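Local coordinates for protein sugar kinase (Agrobacterium tumefaciens, PDB 2RBC) that probably phosphorylates a carbohydrate at the expense of ATP, as a putative sugar kinase of the ribokinase (pfkB) family, at residues A[165-168]-A[169-172]; A[221-224]-A[225-228]; A[283-287]-A[288-292]; A[321-324]-A[325-328]. One frame throughout, in Å; residues are numbered along the deposited sequence. Where two conformers were deposited one is given.

Interaction 1 of 4, residues A[165-168]-A[169-172]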
loop_
_atom_site.group_PDB
_atom_site.type_symbol
_atom_site.label_atom_id
_atom_site.label_comp_id
_atom_site.label_asym_id
_atom_site.label_seq_id
_atom_site.Cartn_x
_atom_site.Cartn_y
_atom_site.Cartn_z
ATOM N N VAL A 165 -10.497 20.416 3.853
ATOM C CA VAL A 165 -9.935 21.242 2.792
ATOM C C VAL A 165 -9.739 20.469 1.474
ATOM O O VAL A 165 -9.276 21.029 0.508
ATOM C CB VAL A 165 -8.580 21.881 3.206
ATOM C CG1 VAL A 165 -8.794 22.892 4.341
ATOM C CG2 VAL A 165 -7.502 20.801 3.541
ATOM N N ARG A 166 -10.157 19.212 1.424
ATOM C CA ARG A 166 -9.830 18.350 0.290
ATOM C C ARG A 166 -10.682 18.553 -0.970
ATOM O O ARG A 166 -10.200 18.359 -2.065
ATOM C CB ARG A 166 -9.878 16.874 0.700
ATOM C CG ARG A 166 -9.583 15.892 -0.471
ATOM C CD ARG A 166 -8.174 16.077 -1.071
ATOM N NE ARG A 166 -7.226 15.591 -0.086
ATOM C CZ ARG A 166 -6.561 16.323 0.814
ATOM N NH1 ARG A 166 -6.600 17.661 0.844
ATOM N NH2 ARG A 166 -5.778 15.697 1.688
ATOM N N TRP A 167 -11.941 18.914 -0.809
ATOM C CA TRP A 167 -12.852 19.117 -1.921
ATOM C C TRP A 167 -13.454 20.537 -1.779
ATOM O O TRP A 167 -14.631 20.703 -1.470
ATOM C CB TRP A 167 -13.977 18.077 -1.849
ATOM C CG TRP A 167 -14.726 17.916 -3.113
ATOM C CD1 TRP A 167 -14.672 18.719 -4.205
ATOM C CD2 TRP A 167 -15.701 16.908 -3.405
ATOM N NE1 TRP A 167 -15.521 18.258 -5.168
ATOM C CE2 TRP A 167 -16.142 17.128 -4.716
ATOM C CE3 TRP A 167 -16.194 15.800 -2.704
ATOM C CZ2 TRP A 167 -17.084 16.305 -5.338
ATOM C CZ3 TRP A 167 -17.120 14.996 -3.321
ATOM C CH2 TRP A 167 -17.553 15.247 -4.628
ATOM N N PRO A 168 -12.644 21.570 -2.041
ATOM C CA PRO A 168 -13.015 22.952 -1.695
ATOM C C PRO A 168 -14.260 23.495 -2.345
ATOM O O PRO A 168 -15.011 24.245 -1.706
ATOM C CB PRO A 168 -11.816 23.774 -2.184
ATOM C CG PRO A 168 -10.760 22.863 -2.397
ATOM C CD PRO A 168 -11.314 21.509 -2.642
ATOM N N GLU A 169 -14.516 23.148 -3.595
ATOM C CA GLU A 169 -15.701 23.704 -4.240
ATOM C C GLU A 169 -16.998 23.107 -3.676
ATOM O O GLU A 169 -18.006 23.810 -3.555
ATOM C CB GLU A 169 -15.612 23.560 -5.751
ATOM C CG GLU A 169 -14.419 24.293 -6.375
ATOM C CD GLU A 169 -14.366 25.791 -6.064
ATOM O OE1 GLU A 169 -13.249 26.280 -5.789
ATOM O OE2 GLU A 169 -15.424 26.481 -6.085
ATOM N N LEU A 170 -16.986 21.829 -3.309
ATOM C CA LEU A 170 -18.139 21.253 -2.610
ATOM C C LEU A 170 -18.223 21.792 -1.168
ATOM O O LEU A 170 -19.301 22.157 -0.695
ATOM C CB LEU A 170 -18.100 19.726 -2.631
ATOM C CG LEU A 170 -19.295 19.008 -1.946
ATOM C CD1 LEU A 170 -20.715 19.457 -2.461
ATOM C CD2 LEU A 170 -19.103 17.514 -2.085
ATOM N N ALA A 171 -17.070 21.855 -0.500
ATOM C CA ALA A 171 -16.975 22.347 0.882
ATOM C C ALA A 171 -17.565 23.758 1.018
ATOM O O ALA A 171 -18.321 24.025 1.943
ATOM C CB ALA A 171 -15.550 22.335 1.339
ATOM N N LEU A 172 -17.239 24.636 0.068
ATOM C CA LEU A 172 -17.767 25.994 0.059
ATOM C C LEU A 172 -19.277 25.994 0.009
ATOM O O LEU A 172 -19.944 26.719 0.744
ATOM C CB LEU A 172 -17.217 26.769 -1.139
ATOM C CG LEU A 172 -17.600 28.245 -1.230
ATOM C CD1 LEU A 172 -17.225 29.021 0.043
ATOM C CD2 LEU A 172 -16.938 28.875 -2.459
#
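W167 and L170 meet through a CH-pi contact at the start of helix 168-180. The methyl CD2 of L170 sits over one face of the indole, 3.5 Å from the centroid of its six-membered ring and 15° off the ring normal. It is displaced toward the rim, so that W167 CE3 is 3.4 Å from L170 CD2, while L170 CB lies against the five-membered ring. Both first torsions serve this: CG of W167 is anti to the backbone N (chi1 -163°) and CG of L170 likewise, which carries the leucine branch across the flat of the ring.

The backbone bonds are those of a first helical turn. W167 is the N-cap residue, and its O accepts from A171 N at 2.9 Å in a nearly straight bond, N-H...O 166°. P168 O takes L172 N, also at 2.9 Å. As the first residue of the helix, P168 has no N-H to offer, at a position where an intrahelical partner would not be expected.

Outside the turn, A171 and L172 lean on L200 of helix 194-200, and the W167 ring meets the ring of H144. The N-cap residue therefore contributes twice: its carbonyl opens the hydrogen-bond ladder, and its indole packs on the side chain three residues on, tying the loop after strand 160-163 to the helix of this beta-alpha unit.

Interaction 2 of 4, residues A[221-224]-A[225-228]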
loop_
_atom_site.group_PDB
_atom_site.type_symbol
_atom_site.label_atom_id
_atom_site.label_comp_id
_atom_site.label_asym_id
_atom_site.label_seq_id
_atom_site.Cartn_x
_atom_site.Cartn_y
_atom_site.Cartn_z
ATOM N N GLU A 221 4.158 32.579 14.975
ATOM C CA GLU A 221 4.814 31.362 15.431
ATOM C C GLU A 221 4.079 30.689 16.586
ATOM O O GLU A 221 3.999 29.477 16.632
ATOM C CB GLU A 221 6.234 31.707 15.843
ATOM C CG GLU A 221 7.125 30.514 16.143
ATOM C CD GLU A 221 8.517 30.963 16.636
ATOM O OE1 GLU A 221 8.872 32.173 16.461
ATOM O OE2 GLU A 221 9.248 30.099 17.203
ATOM N N THR A 222 3.550 31.480 17.508
ATOM C CA THR A 222 2.991 30.963 18.750
ATOM C C THR A 222 1.480 31.006 18.686
ATOM O O THR A 222 0.912 32.033 18.346
ATOM C CB THR A 222 3.470 31.807 19.915
ATOM O OG1 THR A 222 4.900 31.691 20.013
ATOM C CG2 THR A 222 2.830 31.356 21.204
ATOM N N VAL A 223 0.841 29.897 19.033
ATOM C CA VAL A 223 -0.571 29.733 18.806
ATOM C C VAL A 223 -1.396 30.808 19.504
ATOM O O VAL A 223 -2.277 31.386 18.874
ATOM C CB VAL A 223 -1.074 28.324 19.187
ATOM C CG1 VAL A 223 -2.564 28.335 19.284
ATOM C CG2 VAL A 223 -0.585 27.311 18.140
ATOM N N LYS A 224 -1.061 31.142 20.750
ATOM C CA LYS A 224 -1.854 32.140 21.470
ATOM C C LYS A 224 -1.861 33.491 20.754
ATOM O O LYS A 224 -2.817 34.252 20.908
ATOM C CB LYS A 224 -1.346 32.359 22.901
ATOM C CG LYS A 224 0.059 32.879 22.965
ATOM C CD LYS A 224 0.347 33.745 24.176
ATOM C CE LYS A 224 1.819 34.350 24.108
ATOM N NZ LYS A 224 1.836 35.826 23.747
ATOM N N ASP A 225 -0.773 33.793 20.030
ATOM C CA ASP A 225 -0.651 35.036 19.257
ATOM C C ASP A 225 -1.458 35.019 17.961
ATOM O O ASP A 225 -1.636 36.053 17.320
ATOM C CB ASP A 225 0.791 35.272 18.854
ATOM C CG ASP A 225 1.684 35.611 20.034
ATOM O OD1 ASP A 225 1.186 36.157 21.063
ATOM O OD2 ASP A 225 2.889 35.361 19.884
HETATM N N MSE A 226 -1.919 33.853 17.560
HETATM C CA MSE A 226 -2.660 33.742 16.309
HETATM C C MSE A 226 -4.139 34.053 16.498
HETATM O O MSE A 226 -4.787 34.526 15.588
HETATM C CB MSE A 226 -2.491 32.352 15.720
HETATM C CG MSE A 226 -1.049 32.015 15.444
HETATM SE SE MSE A 226 -0.911 30.152 14.905
HETATM C CE MSE A 226 1.046 30.007 15.099
ATOM N N LEU A 227 -4.659 33.810 17.693
ATOM C CA LEU A 227 -6.073 33.997 17.937
ATOM C C LEU A 227 -6.521 35.468 17.811
ATOM O O LEU A 227 -7.602 35.728 17.255
ATOM C CB LEU A 227 -6.504 33.361 19.275
ATOM C CG LEU A 227 -6.860 31.868 19.199
ATOM C CD1 LEU A 227 -8.037 31.717 18.273
ATOM C CD2 LEU A 227 -5.735 31.010 18.703
ATOM N N PRO A 228 -5.747 36.432 18.349
ATOM C CA PRO A 228 -6.137 37.823 18.119
ATOM C C PRO A 228 -6.319 38.222 16.643
ATOM O O PRO A 228 -7.293 38.910 16.318
ATOM C CB PRO A 228 -5.029 38.626 18.822
ATOM C CG PRO A 228 -4.560 37.709 19.884
ATOM C CD PRO A 228 -4.608 36.348 19.287
HETATM O O HOH W 1 4.001 34.676 17.747
HETATM O O HOH W 2 4.687 35.877 21.881
#
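K224 CG stands between its own backbone N and carbonyl carbon (chi1 62°), and D225 CG lies beside its backbone N (chi1 -69°); with the lysine chain bending at chi4, the two side chains run alongside each other on the outside of the first turn of helix 223-233. K224 NZ reaches D225 OD1 at 2.8 Å, a salt bridge between sequence neighbours in which the nitrogen meets the oxygen on its syn side, 28° out of the carboxylate plane. D225 OD2 accepts from two waters, one of which also takes a weak bond from K224 NZ. The other accepts from T222 N, so the carboxylate reaches the backbone ahead of the helix through solvent.

The main chain turns tightly here. D225 N bonds to T222 O and M226 N to V223 O, the latter at 2.8 Å, both i to i+3 and both with the donor well above the carbonyl plane. P228 has no N-H for K224 O, and the helix kinks at this point, with P228 CD 3.2 Å from K224 O.

The inner side is apolar. V223 and L227 lie side by side and pack on W249 and V241 of strands 248-251 and 238-242, while M226, a selenomethionine, faces helix 211-218. Its chain is extended beyond CG and runs back along the turn, SE passing V223 CG2 at 4.3 Å and the terminal methyl CE ending 3.4 Å from E221 O.

Interaction 3 of 4, residues A[283-287]-A[288-292]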
loop_
_atom_site.group_PDB
_atom_site.type_symbol
_atom_site.label_atom_id
_atom_site.label_comp_id
_atom_site.label_asym_id
_atom_site.label_seq_id
_atom_site.Cartn_x
_atom_site.Cartn_y
_atom_site.Cartn_z
ATOM N N ALA A 283 -18.033 18.832 16.090
ATOM C CA ALA A 283 -19.170 18.990 15.226
ATOM C C ALA A 283 -20.445 18.380 15.805
ATOM O O ALA A 283 -21.502 19.017 15.799
ATOM C CB ALA A 283 -18.872 18.412 13.866
ATOM N N LEU A 284 -20.343 17.169 16.336
ATOM C CA LEU A 284 -21.441 16.601 17.077
ATOM C C LEU A 284 -21.818 17.439 18.303
ATOM O O LEU A 284 -22.995 17.671 18.506
ATOM C CB LEU A 284 -21.177 15.131 17.445
ATOM C CG LEU A 284 -22.260 14.381 18.256
ATOM C CD1 LEU A 284 -23.540 14.289 17.457
ATOM C CD2 LEU A 284 -21.738 13.001 18.653
ATOM N N ALA A 285 -20.848 17.906 19.089
ATOM C CA ALA A 285 -21.158 18.753 20.273
ATOM C C ALA A 285 -21.957 20.021 19.872
ATOM O O ALA A 285 -22.896 20.433 20.557
ATOM C CB ALA A 285 -19.877 19.120 21.027
HETATM N N MSE A 286 -21.566 20.645 18.751
HETATM C CA MSE A 286 -22.320 21.772 18.198
HETATM C C MSE A 286 -23.749 21.399 17.767
HETATM O O MSE A 286 -24.690 22.127 18.074
HETATM C CB MSE A 286 -21.587 22.422 17.018
HETATM C CG MSE A 286 -20.265 23.053 17.345
HETATM SE SE MSE A 286 -20.296 24.419 18.740
HETATM C CE MSE A 286 -19.887 23.271 20.321
ATOM N N ALA A 287 -23.912 20.271 17.099
ATOM C CA ALA A 287 -25.232 19.789 16.693
ATOM C C ALA A 287 -26.096 19.557 17.954
ATOM O O ALA A 287 -27.311 19.859 17.986
ATOM C CB ALA A 287 -25.092 18.518 15.834
ATOM N N GLU A 288 -25.448 19.112 19.029
ATOM C CA GLU A 288 -26.103 18.941 20.321
ATOM C C GLU A 288 -26.363 20.239 21.130
ATOM O O GLU A 288 -27.004 20.165 22.158
ATOM C CB GLU A 288 -25.294 17.980 21.211
ATOM C CG GLU A 288 -25.124 16.604 20.673
ATOM C CD GLU A 288 -24.296 15.676 21.563
ATOM O OE1 GLU A 288 -23.762 16.127 22.618
ATOM O OE2 GLU A 288 -24.217 14.475 21.201
ATOM N N GLY A 289 -25.812 21.380 20.710
ATOM C CA GLY A 289 -26.011 22.639 21.380
ATOM C C GLY A 289 -25.154 22.797 22.622
ATOM O O GLY A 289 -25.522 23.498 23.567
HETATM N N MSE A 290 -23.999 22.158 22.638
HETATM C CA MSE A 290 -23.161 22.168 23.825
HETATM C C MSE A 290 -22.416 23.498 23.954
HETATM O O MSE A 290 -22.044 24.085 22.953
HETATM C CB MSE A 290 -22.137 21.033 23.718
HETATM C CG MSE A 290 -21.508 20.694 25.014
HETATM SE SE MSE A 290 -20.392 19.102 24.851
HETATM C CE MSE A 290 -21.789 17.951 24.253
ATOM N N GLN A 291 -22.202 23.960 25.189
ATOM C CA GLN A 291 -21.351 25.120 25.428
ATOM C C GLN A 291 -19.934 24.882 24.933
ATOM O O GLN A 291 -19.454 23.746 24.877
ATOM C CB GLN A 291 -21.339 25.499 26.907
ATOM C CG GLN A 291 -22.698 25.962 27.425
ATOM C CD GLN A 291 -23.275 27.106 26.598
ATOM O OE1 GLN A 291 -22.684 28.195 26.525
ATOM N NE2 GLN A 291 -24.416 26.863 25.949
ATOM N N SER A 292 -19.270 25.970 24.556
ATOM C CA SER A 292 -17.963 25.903 23.881
ATOM C C SER A 292 -16.874 25.201 24.686
ATOM O O SER A 292 -16.210 24.298 24.165
ATOM C CB SER A 292 -17.488 27.307 23.529
ATOM O OG SER A 292 -18.402 27.878 22.618
#
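A Schellman motif closes helix 274-287, and G289 is the residue where the chain leaves helical geometry, with phi at 79°. Two bonds run back into the last turn: M290 N to A285 O at 2.9 Å, nearly straight at the hydrogen (166°), and G289 N to M286 O at 3.0 Å, with the donor well above the carbonyl plane. Just before them, E288 N gives an ordinary helical bond to L284 O at 2.9 Å.

Side chains follow the same wrap. M290, a selenomethionine, has CG anti to its N (chi1 -163°), and the bend at its far end lays both SE and CE on the methyl of A285, SE 3.9 Å from A285 CB. This is the apolar contact between the two end residues of the motif, the pair also joined by the wider-spanning i to i+5 backbone bond. M286, another selenomethionine, bends at chi2 and chi3 to bring its methyl CE within 3.5 Å of M290 O, touching the loop where it departs.

E288 crosses L284 with its extended chain: CG lies 3.2 Å from L284 O, and OE2 rests on the leucine branch, 3.5 Å from L284 CG. Its charge is directed outside the turn, where OE1 forms a salt bridge with R319 of helix 319-330. L284 and M290 touch R319 as well, while A285 and M286 pack on A295 of helix 292-307. Q291 then takes the N-cap position of that following helix, so the arrangement is a glycine-centred Schellman C-cap in a short helix-to-helix connection, with a hydrophobic contact between the residues on either side of the cap.

Interaction 4 of 4, residues A[321-324]-A[325-328]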
loop_
_atom_site.group_PDB
_atom_site.type_symbol
_atom_site.label_atom_id
_atom_site.label_comp_id
_atom_site.label_asym_id
_atom_site.label_seq_id
_atom_site.Cartn_x
_atom_site.Cartn_y
_atom_site.Cartn_z
ATOM N N GLU A 321 -16.798 6.019 27.015
ATOM C CA GLU A 321 -15.359 6.007 27.356
ATOM C C GLU A 321 -14.824 7.412 27.529
ATOM O O GLU A 321 -14.083 7.679 28.484
ATOM C CB GLU A 321 -14.511 5.265 26.319
ATOM C CG GLU A 321 -14.697 3.787 26.374
ATOM C CD GLU A 321 -14.166 3.037 25.189
ATOM O OE1 GLU A 321 -13.756 3.630 24.144
ATOM O OE2 GLU A 321 -14.168 1.793 25.310
ATOM N N THR A 322 -15.211 8.310 26.614
ATOM C CA THR A 322 -14.822 9.728 26.683
ATOM C C THR A 322 -15.415 10.432 27.919
ATOM O O THR A 322 -14.693 11.131 28.661
ATOM C CB THR A 322 -15.191 10.502 25.371
ATOM O OG1 THR A 322 -14.780 9.753 24.199
ATOM C CG2 THR A 322 -14.510 11.915 25.348
ATOM N N GLU A 323 -16.707 10.210 28.184
ATOM C CA GLU A 323 -17.356 10.846 29.329
ATOM C C GLU A 323 -16.700 10.422 30.641
ATOM O O GLU A 323 -16.485 11.251 31.534
ATOM C CB GLU A 323 -18.859 10.535 29.417
ATOM C CG GLU A 323 -19.771 10.973 28.251
ATOM C CD GLU A 323 -20.116 12.412 28.235
ATOM O OE1 GLU A 323 -19.689 13.136 29.185
ATOM O OE2 GLU A 323 -20.814 12.837 27.256
ATOM N N GLU A 324 -16.399 9.134 30.781
ATOM C CA GLU A 324 -15.797 8.646 32.008
ATOM C C GLU A 324 -14.365 9.148 32.146
ATOM O O GLU A 324 -13.972 9.566 33.205
ATOM C CB GLU A 324 -15.867 7.124 32.085
ATOM C CG GLU A 324 -15.198 6.477 33.290
ATOM C CD GLU A 324 -15.719 6.955 34.631
ATOM O OE1 GLU A 324 -16.860 7.456 34.721
ATOM O OE2 GLU A 324 -14.982 6.828 35.627
ATOM N N ALA A 325 -13.583 9.077 31.068
ATOM C CA ALA A 325 -12.230 9.607 31.091
ATOM C C ALA A 325 -12.219 11.075 31.512
ATOM O O ALA A 325 -11.427 11.513 32.379
ATOM C CB ALA A 325 -11.547 9.400 29.706
HETATM N N MSE A 326 -13.157 11.830 30.959
HETATM C CA MSE A 326 -13.221 13.255 31.178
HETATM C C MSE A 326 -13.565 13.569 32.615
HETATM O O MSE A 326 -12.973 14.448 33.228
HETATM C CB MSE A 326 -14.236 13.883 30.231
HETATM C CG MSE A 326 -14.339 15.376 30.443
HETATM SE SE MSE A 326 -15.422 16.203 29.072
HETATM C CE MSE A 326 -17.173 15.403 29.472
ATOM N N ARG A 327 -14.512 12.820 33.162
ATOM C CA ARG A 327 -14.883 12.932 34.562
ATOM C C ARG A 327 -13.693 12.751 35.494
ATOM O O ARG A 327 -13.485 13.537 36.403
ATOM C CB ARG A 327 -15.977 11.910 34.850
ATOM C CG ARG A 327 -16.538 11.974 36.217
ATOM C CD ARG A 327 -17.420 10.743 36.576
ATOM N NE ARG A 327 -16.713 9.480 36.904
ATOM C CZ ARG A 327 -15.909 9.279 37.956
ATOM N NH1 ARG A 327 -15.648 10.255 38.816
ATOM N NH2 ARG A 327 -15.350 8.076 38.145
ATOM N N GLN A 328 -12.929 11.680 35.275
ATOM C CA GLN A 328 -11.748 11.395 36.084
ATOM C C GLN A 328 -10.666 12.473 35.921
ATOM O O GLN A 328 -10.058 12.893 36.896
ATOM C CB GLN A 328 -11.179 10.030 35.721
ATOM C CG GLN A 328 -12.146 8.892 35.932
ATOM C CD GLN A 328 -11.473 7.555 36.223
ATOM O OE1 GLN A 328 -10.307 7.483 36.633
ATOM N NE2 GLN A 328 -12.229 6.488 36.046
#
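E324 and R327 form a salt bridge one turn apart on helix 319-330, and Q328 joins it. The arginine grips the carboxylate side-on with two nitrogens: R327 NE donates to E324 OE1 at 3.0 Å, the oxygen lying in the guanidinium plane, and R327 NH2 reaches E324 OE2 at 2.8 Å less directly (137°). The two planes are turned 49° apart, so the fork is twisted. For E324, CG anti to the backbone N (chi1 177°) and a bend at chi2 fold the carboxylate forward over the next turn.

The amide bond completes the grip. Q328 NE2 gives a 2.8 Å bond to E324 OE2 on its anti lone pair, whereas R327 NH2 uses the syn one; OE2 thus has two donors from different directions, which limits how the carboxylate can rotate. Q328 CG also lies over one face of the guanidinium, toward its rim.

Nearer the start of the helix, E323 has its salt bridge with R319, and its other oxygen, OE1, meets the methyl CE of the selenomethionine M326 at 3.4 Å.

Backbone bonds are regular i to i+4, from A325 N to E321 O through Q328 N to E324 O. T322 and A325 turn to helix 292-307. The pattern is that of an amphipathic surface helix, apolar toward its neighbour, with an i to i+3 and i to i+4 polar network along the outer side.

Overall arrangement
All four contacts are local, within or at the ends of helices, and none touches another. Interactions 1 and 2 describe helix starts, one led by an indole-leucine contact, the other by a lysine-aspartate bridge and water outside with V223, M226 and L227 turned inward. Interaction 3 is a helix end, that of 274-287, closed by backbone bonds around a glycine. Interaction 4, mid-helix and the surface contact, adds a network of charged and amide side chains to regular helix bonds. Interactions 3 and 4 are the nearest pair, their closest atoms about 6 Å apart, and R319 links them, pairing with both E288 and E323. Interactions 1 and 4 lie on opposite sides of the chain's centre.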